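Local coordinates for universal stress protein A-like protein (Arabidopsis thaliana, PDB 2GM3) that binds AMP and belongs to the universal stress protein A family, though its wider role in the plant is not established, at residues A[49-55]-A[104-110]. Sequence-based numbering, arbitrary orientation.
Sequences LLLHVQV and EAWIKTG. With AMP (adenosine monophosphate), chain G.
Trp106 lays its indole over the neighbouring strand: Leu50 O stands 3.6 Å above one ring face, toward the rim, while CB of Leu49 meets the edge at CZ3. With CG lodged between backbone N and carbonyl carbon (chi1 71°), the ring turns back over Leu49 to Leu51. With CG anti to the backbone N (chi1 165°), Leu51 sends CD1 obliquely toward the indole, 3.5 Å from Trp106 NE1, whose N-H is hydrogen-bonded to Glu119 of helix 112-123. Replacing the indole by an alanine would probably cost Leu49 CB and Leu51 CD1 their aromatic neighbour and leave Glu119 without its N-H donor. On the other face of the sheet, CB of Leu50 packs 3.7 Å from CB of Ala105, and Gln54 OE1 approaches Ile107 CG2. Axes 14° apart and six backbone bonds, from Leu50 N to Glu104 O (2.6 Å) through Gly110 N to Gln54 O (3.1 Å), establish parallel pairing. Val53 uses its backbone for adenine: its N donates to AMP N1 (2.9 Å), and its O accepts from AMP N6 (2.8 Å). Strand 102-109 thus borders the adenine-reading strand 46-54 in the 3-2-1-4-5 parallel sheet of the nucleotide-binding universal stress protein fold.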
# COMPACT_ATOMS: atom_id res chain seq x y z
N LEU A 49 10.17 7.53 6.45
CA LEU A 49 9.74 8.81 7.00
C LEU A 49 8.63 8.49 8.03
O LEU A 49 7.56 8.07 7.67
CB LEU A 49 9.25 9.75 5.89
CG LEU A 49 10.24 9.97 4.76
CD1 LEU A 49 9.57 10.65 3.62
CD2 LEU A 49 11.42 10.81 5.22
N LEU A 50 8.94 8.65 9.31
CA LEU A 50 8.04 8.26 10.36
C LEU A 50 7.25 9.45 10.83
O LEU A 50 7.81 10.41 11.32
CB LEU A 50 8.81 7.69 11.53
CG LEU A 50 9.59 6.39 11.30
CD1 LEU A 50 10.70 6.33 12.28
CD2 LEU A 50 8.59 5.15 11.47
N LEU A 51 5.93 9.40 10.65
CA LEU A 51 5.09 10.48 11.09
C LEU A 51 4.12 10.03 12.19
O LEU A 51 3.38 9.04 12.02
CB LEU A 51 4.35 11.07 9.91
CG LEU A 51 3.17 11.97 10.26
CD1 LEU A 51 3.59 13.34 10.78
CD2 LEU A 51 2.30 12.11 9.02
N HIS A 52 4.12 10.78 13.29
CA HIS A 52 3.11 10.63 14.33
C HIS A 52 2.24 11.84 14.36
O HIS A 52 2.72 12.97 14.43
CB HIS A 52 3.74 10.45 15.71
CG HIS A 52 2.74 10.40 16.80
ND1 HIS A 52 1.86 9.36 16.96
CD2 HIS A 52 2.46 11.28 17.80
CE1 HIS A 52 1.09 9.58 18.01
NE2 HIS A 52 1.45 10.73 18.55
N VAL A 53 0.93 11.63 14.32
CA VAL A 53 0.05 12.77 14.50
C VAL A 53 -0.45 12.82 15.94
O VAL A 53 -1.01 11.87 16.44
CB VAL A 53 -1.08 12.79 13.47
CG1 VAL A 53 -1.89 14.09 13.55
CG2 VAL A 53 -0.48 12.69 12.10
N GLN A 54 -0.21 13.93 16.58
CA GLN A 54 -0.59 14.13 17.99
C GLN A 54 -1.91 14.92 18.11
O GLN A 54 -2.12 15.91 17.40
CB GLN A 54 0.56 14.85 18.68
CG GLN A 54 0.52 14.94 20.16
CD GLN A 54 1.19 16.23 20.65
OE1 GLN A 54 2.26 16.62 20.17
NE2 GLN A 54 0.56 16.88 21.62
N VAL A 55 -2.77 14.46 19.00
CA VAL A 55 -4.10 15.07 19.27
C VAL A 55 -4.03 16.29 20.15
O VAL A 55 -2.98 16.86 20.39
CB VAL A 55 -4.91 14.14 20.14
CG1 VAL A 55 -5.94 14.95 20.97
CG2 VAL A 55 -5.50 12.99 19.30
N GLU A 104 13.71 9.50 8.93
CA GLU A 104 13.39 10.79 9.49
C GLU A 104 12.10 10.64 10.24
O GLU A 104 11.16 10.03 9.74
CB GLU A 104 13.21 11.79 8.38
CG GLU A 104 14.50 12.15 7.72
CD GLU A 104 14.44 13.45 6.94
OE1 GLU A 104 13.38 13.79 6.36
OE2 GLU A 104 15.47 14.14 6.91
N ALA A 105 12.03 11.19 11.43
CA ALA A 105 10.82 11.03 12.22
C ALA A 105 10.42 12.36 12.80
O ALA A 105 11.26 13.11 13.28
CB ALA A 105 11.03 10.01 13.32
N TRP A 106 9.13 12.66 12.74
CA TRP A 106 8.64 13.90 13.33
C TRP A 106 7.17 13.80 13.70
O TRP A 106 6.47 12.82 13.36
CB TRP A 106 8.87 15.06 12.39
CG TRP A 106 8.00 15.02 11.23
CD1 TRP A 106 6.86 15.72 11.06
CD2 TRP A 106 8.17 14.22 10.06
NE1 TRP A 106 6.29 15.40 9.87
CE2 TRP A 106 7.08 14.49 9.22
CE3 TRP A 106 9.14 13.30 9.64
CZ2 TRP A 106 6.93 13.88 7.96
CZ3 TRP A 106 9.00 12.71 8.38
CH2 TRP A 106 7.89 12.99 7.56
N ILE A 107 6.73 14.84 14.40
CA ILE A 107 5.38 14.93 14.91
C ILE A 107 4.70 16.13 14.30
O ILE A 107 5.30 17.19 14.16
CB ILE A 107 5.43 15.06 16.44
CG1 ILE A 107 5.99 13.74 17.02
CG2 ILE A 107 4.03 15.39 16.99
CD1 ILE A 107 6.28 13.71 18.52
N LYS A 108 3.44 15.95 13.89
CA LYS A 108 2.56 17.03 13.51
C LYS A 108 1.34 16.98 14.41
O LYS A 108 1.04 15.94 15.00
CB LYS A 108 2.18 16.89 12.04
CG LYS A 108 3.33 17.20 11.08
CD LYS A 108 3.60 18.70 10.99
CE LYS A 108 4.79 18.99 10.10
NZ LYS A 108 5.20 20.43 10.20
N THR A 109 0.63 18.09 14.53
CA THR A 109 -0.55 18.14 15.38
C THR A 109 -1.83 18.27 14.55
O THR A 109 -1.82 18.87 13.47
CB THR A 109 -0.39 19.32 16.41
OG1 THR A 109 0.82 19.14 17.16
CG2 THR A 109 -1.57 19.42 17.39
N GLY A 110 -2.92 17.71 15.05
CA GLY A 110 -4.24 17.93 14.46
C GLY A 110 -4.97 16.62 14.30
O GLY A 110 -4.66 15.65 14.99
P AMP G . -7.28 2.42 11.29
O1P AMP G . -7.64 3.53 12.10
O2P AMP G . -7.33 1.11 11.98
O3P AMP G . -7.86 2.34 9.96
O5' AMP G . -5.73 2.55 10.94
C5' AMP G . -4.77 2.49 11.96
C4' AMP G . -3.51 3.09 11.39
O4' AMP G . -3.67 4.53 11.14
C3' AMP G . -2.33 2.98 12.31
O3' AMP G . -1.75 1.65 12.12
C2' AMP G . -1.42 4.06 11.75
O2' AMP G . -0.71 3.52 10.63
C1' AMP G . -2.39 5.14 11.29
N9 AMP G . -2.63 6.07 12.42
C8 AMP G . -3.64 6.06 13.31
N7 AMP G . -3.48 7.07 14.18
C5 AMP G . -2.38 7.75 13.81
C6 AMP G . -1.71 8.88 14.29
N6 AMP G . -2.11 9.57 15.34
N1 AMP G . -0.60 9.27 13.66
C2 AMP G . -0.11 8.63 12.62
N3 AMP G . -0.71 7.56 12.12
C4 AMP G . -1.84 7.10 12.70